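Local coordinates for EGF family domain-containing protein (Toxoplasma gondii, PDB 4Z80) that probably serves in host-cell invasion as an AMA-type surface antigen that binds a RON2-family partner at the moving junction, at residues A[145-150]-A[308-313]; A[302-307]-A[315-320]. All coordinates share one frame; numbering follows the deposited sequence.

Interaction 1 of 2, residues A[145-150]-A[308-313]; sequences AKSIEG and TTDDTN
At the protein surface, a 3-10 turn (146-147) in the loop between strands 101-104 and 160-161 packs against the loop between strands 289-291 and 318-321, itself folded by an ST turn and an Asx turn. Lys-146 carries most of the contact. With CG anti to the backbone N (chi1 -179°) and one bend at chi2, its chain lies alongside Thr-309, pointing the same way, and CG meets Thr-309 CG2 at 4.0 Å. The carbonyls of the loop face the aliphatic chain: Thr-309 O lies 3.4 Å from Lys-146 CG, and Asp-311 O 3.3 Å from Lys-146 CE.

Polar links between the two segments run through water. One water accepts from Lys-146 NZ and donates to Thr-312 O; a second accepts from Ser-147 N and donates to Asp-310 OD1. The ammonium is fixed by Ala-314 O and by a salt bridge to Glu-149 OE1 at 2.7 Å, with NZ approaching from above the carboxylate plane. Tyr-294 and the backbone N of His-122 hold Glu-149 OE2, a second shell positioning the lysine's charge partner.

The loop is braced from within: Thr-309 OG1 accepts from Asp-311 N at 3.1 Å, nearly in line (170°), while Asp-311 OD1 takes Asn-313 N at 2.9 Å.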
ATOM      1  N   ALA A 145      -0.191  16.249  15.583  1.00 13.64           N
ATOM      2  CA  ALA A 145      -1.424  17.002  15.753  1.00 14.61           C
ATOM      3  C   ALA A 145      -2.424  16.583  14.682  1.00 11.80           C
ATOM      4  O   ALA A 145      -2.036  16.336  13.542  1.00 13.02           O
ATOM      5  CB  ALA A 145      -1.156  18.500  15.672  1.00 15.46           C
ATOM      6  N   LYS A 146      -3.698  16.492  15.047  1.00 13.92           N
ATOM      7  CA  LYS A 146      -4.722  16.087  14.084  1.00 11.67           C
ATOM      8  C   LYS A 146      -4.685  16.972  12.834  1.00 13.03           C
ATOM      9  O   LYS A 146      -4.889  16.490  11.717  1.00 12.77           O
ATOM     10  CB  LYS A 146      -6.106  16.125  14.730  1.00 12.19           C
ATOM     11  CG  LYS A 146      -7.249  15.684  13.809  1.00 12.93           C
ATOM     12  CD  LYS A 146      -7.100  14.248  13.322  1.00 14.14           C
ATOM     13  CE  LYS A 146      -8.319  13.831  12.490  1.00 15.03           C
ATOM     14  NZ  LYS A 146      -8.276  12.416  12.044  1.00 15.27           N
ATOM     15  N   SER A 147      -4.382  18.252  13.011  1.00 12.19           N
ATOM     16  CA  SER A 147      -4.383  19.186  11.896  1.00 11.99           C
ATOM     17  C   SER A 147      -3.268  18.937  10.884  1.00 11.78           C
ATOM     18  O   SER A 147      -3.306  19.507   9.793  1.00 13.85           O
ATOM     19  CB  SER A 147      -4.300  20.622  12.418  1.00 14.10           C
ATOM     20  OG  SER A 147      -3.128  20.805  13.201  1.00 14.53           O
ATOM     21  N   ILE A 148      -2.285  18.096  11.227  1.00 11.83           N
ATOM     22  CA  ILE A 148      -1.260  17.696  10.262  1.00 12.17           C
ATOM     23  C   ILE A 148      -1.227  16.181  10.020  1.00 12.61           C
ATOM     24  O   ILE A 148      -0.281  15.674   9.420  1.00 14.26           O
ATOM     25  CB  ILE A 148       0.167  18.158  10.697  1.00 14.10           C
ATOM     26  CG1 ILE A 148       0.683  17.370  11.907  1.00 14.98           C
ATOM     27  CG2 ILE A 148       0.171  19.654  11.003  1.00 17.62           C
ATOM     28  CD1 ILE A 148       2.200  17.420  12.047  1.00 21.10           C
ATOM     29  N   GLU A 149      -2.252  15.467  10.472  1.00 11.11           N
ATOM     30  CA  GLU A 149      -2.318  14.013  10.289  1.00 13.05           C
ATOM     31  C   GLU A 149      -2.130  13.624   8.828  1.00 12.63           C
ATOM     32  O   GLU A 149      -2.695  14.258   7.937  1.00 13.98           O
ATOM     33  CB  GLU A 149      -3.655  13.457  10.779  1.00 12.32           C
ATOM     34  CG  GLU A 149      -3.744  11.928  10.678  1.00 13.50           C
ATOM     35  CD  GLU A 149      -5.141  11.370  10.900  1.00 14.51           C
ATOM     36  OE1 GLU A 149      -6.133  12.007  10.475  1.00 14.81           O
ATOM     37  OE2 GLU A 149      -5.248  10.275  11.484  1.00 13.56           O
ATOM     38  N   GLY A 150      -1.351  12.569   8.597  1.00 12.16           N
ATOM     39  CA  GLY A 150      -1.228  11.960   7.287  1.00 11.99           C
ATOM     40  C   GLY A 150      -1.779  10.540   7.306  1.00  9.54           C
ATOM     41  O   GLY A 150      -2.706  10.228   8.063  1.00 11.78           O
ATOM     42  N   THR A 308      -7.696  20.354   6.986  1.00 10.70           N
ATOM     43  CA  THR A 308      -7.325  20.566   8.382  1.00 12.60           C
ATOM     44  C   THR A 308      -8.537  20.472   9.287  1.00 13.55           C
ATOM     45  O   THR A 308      -9.625  20.951   8.950  1.00 13.67           O
ATOM     46  CB  THR A 308      -6.634  21.940   8.591  1.00 14.68           C
ATOM     47  OG1 THR A 308      -7.476  22.995   8.113  1.00 16.96           O
ATOM     48  CG2 THR A 308      -5.315  21.999   7.845  1.00 14.61           C
ATOM     49  N   THR A 309      -8.346  19.817  10.429  1.00 12.74           N
ATOM     50  CA  THR A 309      -9.336  19.790  11.501  1.00 12.64           C
ATOM     51  C   THR A 309      -8.635  19.490  12.814  1.00 13.94           C
ATOM     52  O   THR A 309      -7.528  18.959  12.814  1.00 13.89           O
ATOM     53  CB  THR A 309     -10.434  18.729  11.275  1.00 13.51           C
ATOM     54  OG1 THR A 309     -11.427  18.849  12.300  1.00 16.37           O
ATOM     55  CG2 THR A 309      -9.860  17.323  11.312  1.00 13.13           C
ATOM     56  N   ASP A 310      -9.291  19.810  13.927  1.00 15.15           N
ATOM     57  CA  ASP A 310      -8.809  19.405  15.249  1.00 16.94           C
ATOM     58  C   ASP A 310      -9.584  18.214  15.817  1.00 16.40           C
ATOM     59  O   ASP A 310      -9.223  17.667  16.863  1.00 16.20           O
ATOM     60  CB  ASP A 310      -8.909  20.573  16.227  1.00 13.99           C
ATOM     61  CG  ASP A 310      -8.056  21.745  15.817  1.00 23.99           C
ATOM     62  OD1 ASP A 310      -6.885  21.524  15.446  1.00 20.44           O
ATOM     63  OD2 ASP A 310      -8.561  22.887  15.863  1.00 33.61           O
ATOM     64  N   ASP A 311     -10.655  17.823  15.136  1.00 13.72           N
ATOM     65  CA  ASP A 311     -11.561  16.783  15.628  1.00 13.53           C
ATOM     66  C   ASP A 311     -10.957  15.402  15.428  1.00 14.02           C
ATOM     67  O   ASP A 311     -10.914  14.906  14.304  1.00 15.14           O
ATOM     68  CB  ASP A 311     -12.906  16.898  14.903  1.00 15.03           C
ATOM     69  CG  ASP A 311     -13.953  15.916  15.412  1.00 17.84           C
ATOM     70  OD1 ASP A 311     -13.645  15.061  16.266  1.00 15.58           O
ATOM     71  OD2 ASP A 311     -15.106  16.010  14.934  1.00 21.03           O
ATOM     72  N   THR A 312     -10.492  14.784  16.512  1.00 15.24           N
ATOM     73  CA  THR A 312      -9.802  13.504  16.402  1.00 16.00           C
ATOM     74  C   THR A 312     -10.763  12.349  16.128  1.00 18.24           C
ATOM     75  O   THR A 312     -10.321  11.213  15.923  1.00 21.75           O
ATOM     76  CB  THR A 312      -8.973  13.190  17.666  1.00 16.95           C
ATOM     77  OG1 THR A 312      -9.832  13.109  18.813  1.00 21.71           O
ATOM     78  CG2 THR A 312      -7.931  14.272  17.892  1.00 19.41           C
ATOM     79  N   ASN A 313     -12.062  12.629  16.091  1.00 15.62           N
ATOM     80  CA  ASN A 313     -13.026  11.608  15.692  1.00 18.46           C
ATOM     81  C   ASN A 313     -13.415  11.739  14.218  1.00 19.21           C
ATOM     82  O   ASN A 313     -14.181  10.922  13.701  1.00 21.15           O
ATOM     83  CB  ASN A 313     -14.274  11.667  16.576  1.00 22.96           C
ATOM     84  CG  ASN A 313     -15.028  10.347  16.596  1.00 39.79           C
ATOM     85  OD1 ASN A 313     -16.218  10.293  16.287  1.00 50.03           O
ATOM     86  ND2 ASN A 313     -14.324   9.269  16.941  1.00 48.00           N
TER
HETATM   87  O   HOH W   1      -8.100  11.012  14.502  1.00 19.45           O
HETATM   88  O   HOH W   2      -4.568  19.991  15.469  1.00 17.61           O

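Interaction 2 of 2, residues A[302-307]-A[315-320]; sequences STCAEL and FYCVRP
The sulfur of Cys-304 stands between its backbone N and carbonyl carbon (chi1 72°), while that of Cys-317 is anti to its carbonyl carbon (chi1 -54°), and the two SG atoms join at 2.0 Å (chi3 84°). Next to this disulfide the backbones form a single bridge. Ala-305 N donates to Phe-315 O and Cys-317 N to Ala-305 O, each at 2.9 Å; both bonds are almost straight, although each donor sits above the carbonyl plane. One residue bonded to the neighbours on both sides of Tyr-316 is the pattern of a parallel bridge. A water carries the pairing further, accepting from Phe-315 N and donating to Thr-303 O.

Tyr-316 has CG anti to its carbonyl carbon, which swings the ring back along the opposite segment: CD1 touches Ala-305 CB at 3.8 Å, and CE1 lies 3.2 Å from Leu-307 O. Arg-116 makes a cation-pi contact with this ring and donates to Leu-307 O. Glu-306 CG rests against the Cys-317 sulfur, 3.7 Å from SG, and its OE1 is held by Arg-107 N. A short disulfide-closed loop with a single parallel bridge at its base is consistent with the disulfide-rich, PAN-type fold of the AMA1 family.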
ATOM      1  N   SER A 302     -20.090  14.170   3.557  1.00 12.84           N
ATOM      2  CA  SER A 302     -20.325  15.492   4.110  1.00 13.34           C
ATOM      3  C   SER A 302     -19.616  15.701   5.444  1.00 14.96           C
ATOM      4  O   SER A 302     -19.387  16.836   5.849  1.00 18.40           O
ATOM      5  CB  SER A 302     -21.820  15.727   4.294  1.00 16.13           C
ATOM      6  OG  SER A 302     -22.364  14.777   5.174  1.00 19.20           O
ATOM      7  N   THR A 303     -19.264  14.604   6.109  1.00 14.05           N
ATOM      8  CA  THR A 303     -18.582  14.664   7.395  1.00 15.62           C
ATOM      9  C   THR A 303     -17.060  14.648   7.290  1.00 15.92           C
ATOM     10  O   THR A 303     -16.381  14.751   8.311  1.00 15.75           O
ATOM     11  CB  THR A 303     -18.987  13.483   8.285  1.00 15.91           C
ATOM     12  OG1 THR A 303     -18.727  12.260   7.590  1.00 20.10           O
ATOM     13  CG2 THR A 303     -20.463  13.560   8.649  1.00 21.96           C
ATOM     14  N   CYS A 304     -16.517  14.515   6.085  1.00 12.56           N
ATOM     15  CA  CYS A 304     -15.064  14.421   5.949  1.00 13.40           C
ATOM     16  C   CYS A 304     -14.441  15.784   6.245  1.00 14.33           C
ATOM     17  O   CYS A 304     -15.022  16.827   5.941  1.00 16.18           O
ATOM     18  CB  CYS A 304     -14.649  13.904   4.563  1.00 12.82           C
ATOM     19  SG  CYS A 304     -14.839  15.018   3.131  1.00 19.16           S
ATOM     20  N   ALA A 305     -13.265  15.761   6.864  1.00 13.25           N
ATOM     21  CA  ALA A 305     -12.533  16.983   7.174  1.00 14.10           C
ATOM     22  C   ALA A 305     -11.728  17.447   5.968  1.00 12.99           C
ATOM     23  O   ALA A 305     -10.941  16.686   5.411  1.00 13.49           O
ATOM     24  CB  ALA A 305     -11.614  16.761   8.373  1.00 14.79           C
ATOM     25  N   GLU A 306     -11.925  18.698   5.565  1.00 13.92           N
ATOM     26  CA  GLU A 306     -11.231  19.245   4.408  1.00 12.47           C
ATOM     27  C   GLU A 306      -9.882  19.855   4.792  1.00 14.25           C
ATOM     28  O   GLU A 306      -9.816  21.000   5.250  1.00 14.26           O
ATOM     29  CB  GLU A 306     -12.090  20.298   3.709  1.00 13.68           C
ATOM     30  CG  GLU A 306     -13.388  19.752   3.120  1.00 14.27           C
ATOM     31  CD  GLU A 306     -14.147  20.804   2.320  1.00 17.29           C
ATOM     32  OE1 GLU A 306     -14.328  20.614   1.100  1.00 14.88           O
ATOM     33  OE2 GLU A 306     -14.560  21.825   2.916  1.00 21.59           O
ATOM     34  N   LEU A 307      -8.831  19.052   4.593  1.00 13.18           N
ATOM     35  CA  LEU A 307      -7.410  19.424   4.727  1.00 13.18           C
ATOM     36  C   LEU A 307      -6.921  19.658   6.160  1.00 13.06           C
ATOM     37  O   LEU A 307      -5.829  19.205   6.506  1.00 14.40           O
ATOM     38  CB  LEU A 307      -7.096  20.657   3.873  1.00 12.10           C
ATOM     39  CG  LEU A 307      -7.238  20.466   2.353  1.00 14.73           C
ATOM     40  CD1 LEU A 307      -6.956  21.768   1.612  1.00 15.47           C
ATOM     41  CD2 LEU A 307      -6.327  19.356   1.829  1.00 16.11           C
ATOM     42  N   PHE A 315     -12.461  11.979  10.016  1.00 11.76           N
ATOM     43  CA  PHE A 315     -11.552  11.410   9.035  1.00 11.33           C
ATOM     44  C   PHE A 315     -11.439  12.387   7.874  1.00 12.37           C
ATOM     45  O   PHE A 315     -12.419  13.019   7.480  1.00 11.55           O
ATOM     46  CB  PHE A 315     -12.036  10.031   8.555  1.00 12.17           C
ATOM     47  CG  PHE A 315     -10.940   9.175   7.964  1.00 13.36           C
ATOM     48  CD1 PHE A 315     -10.561   9.324   6.637  1.00 12.26           C
ATOM     49  CD2 PHE A 315     -10.278   8.226   8.739  1.00 12.66           C
ATOM     50  CE1 PHE A 315      -9.538   8.551   6.094  1.00 11.33           C
ATOM     51  CE2 PHE A 315      -9.255   7.447   8.191  1.00 11.64           C
ATOM     52  CZ  PHE A 315      -8.897   7.608   6.872  1.00 12.21           C
ATOM     53  N   TYR A 316     -10.233  12.529   7.343  1.00 10.78           N
ATOM     54  CA  TYR A 316      -9.968  13.482   6.284  1.00  9.35           C
ATOM     55  C   TYR A 316     -10.531  13.088   4.923  1.00 11.06           C
ATOM     56  O   TYR A 316     -10.617  11.905   4.576  1.00 10.19           O
ATOM     57  CB  TYR A 316      -8.458  13.698   6.155  1.00 10.07           C
ATOM     58  CG  TYR A 316      -7.928  14.689   7.158  1.00 10.55           C
ATOM     59  CD1 TYR A 316      -8.155  16.046   6.982  1.00 12.87           C
ATOM     60  CD2 TYR A 316      -7.227  14.280   8.289  1.00 10.66           C
ATOM     61  CE1 TYR A 316      -7.702  16.968   7.896  1.00 13.21           C
ATOM     62  CE2 TYR A 316      -6.756  15.206   9.205  1.00 11.00           C
ATOM     63  CZ  TYR A 316      -6.996  16.545   8.999  1.00 12.00           C
ATOM     64  OH  TYR A 316      -6.545  17.500   9.891  1.00 12.60           O
ATOM     65  N   CYS A 317     -10.924  14.109   4.168  1.00 10.49           N
ATOM     66  CA  CYS A 317     -11.283  13.951   2.764  1.00 11.69           C
ATOM     67  C   CYS A 317     -10.049  13.484   2.011  1.00 10.50           C
ATOM     68  O   CYS A 317      -9.043  14.186   2.002  1.00 11.60           O
ATOM     69  CB  CYS A 317     -11.771  15.266   2.169  1.00 11.77           C
ATOM     70  SG  CYS A 317     -13.126  16.100   3.050  1.00 18.34           S
ATOM     71  N   VAL A 318     -10.116  12.313   1.392  1.00  9.35           N
ATOM     72  CA  VAL A 318      -8.989  11.810   0.617  1.00  8.89           C
ATOM     73  C   VAL A 318      -9.500  11.123  -0.634  1.00 10.76           C
ATOM     74  O   VAL A 318     -10.645  10.684  -0.683  1.00 11.33           O
ATOM     75  CB  VAL A 318      -8.103  10.801   1.419  1.00 10.41           C
ATOM     76  CG1 VAL A 318      -7.521  11.445   2.660  1.00 11.57           C
ATOM     77  CG2 VAL A 318      -8.882   9.543   1.791  1.00 13.02           C
ATOM     78  N   ARG A 319      -8.650  11.019  -1.646  1.00  9.39           N
ATOM     79  CA  ARG A 319      -8.979  10.182  -2.796  1.00  9.78           C
ATOM     80  C   ARG A 319      -7.703   9.792  -3.508  1.00 10.11           C
ATOM     81  O   ARG A 319      -6.694  10.483  -3.376  1.00 11.37           O
ATOM     82  CB  ARG A 319      -9.937  10.897  -3.757  1.00 11.61           C
ATOM     83  CG  ARG A 319      -9.343  12.091  -4.500  1.00 11.49           C
ATOM     84  CD  ARG A 319     -10.425  12.861  -5.273  1.00 13.10           C
ATOM     85  NE  ARG A 319     -11.455  13.329  -4.360  1.00 12.39           N
ATOM     86  CZ  ARG A 319     -12.612  13.879  -4.715  1.00 11.06           C
ATOM     87  NH1 ARG A 319     -12.935  14.045  -5.994  1.00 13.39           N
ATOM     88  NH2 ARG A 319     -13.454  14.249  -3.762  1.00 12.92           N
ATOM     89  N   PRO A 320      -7.733   8.684  -4.262  1.00 10.48           N
ATOM     90  CA  PRO A 320      -6.529   8.326  -5.009  1.00 10.69           C
ATOM     91  C   PRO A 320      -6.302   9.266  -6.174  1.00 11.74           C
ATOM     92  O   PRO A 320      -7.261   9.710  -6.813  1.00 13.00           O
ATOM     93  CB  PRO A 320      -6.821   6.905  -5.505  1.00 11.55           C
ATOM     94  CG  PRO A 320      -8.059   6.464  -4.783  1.00 13.89           C
ATOM     95  CD  PRO A 320      -8.810   7.707  -4.475  1.00 12.09           C
TER
HETATM   96  O   HOH W   3     -15.330  12.380   9.480  1.00 16.38           O
HETATM   97  O   HOH W   4      -8.302  16.625   3.228  1.00 12.19           O

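Along the chain, residues 145-150 come first, in the long loop between strands 101-104 and 160-161; some 150 residues later, 302-307, 308-313 and 315-320 follow almost without a break. Interaction 1 closes the long excursion from 150 to 308, whereas interaction 2 closes a short loop of the chain, and the two cross because 308-313 lies within that short loop. Their centres are 11 Å apart, and Tyr-316 joins them: its OH lies 2.7 Å from Lys-146 O and 3.0 Å from Thr-309 N, both probable hydrogen bonds. The loop leading into strand 318-321, which pairs with 101-104, is thereby fastened to the 3-10 turn.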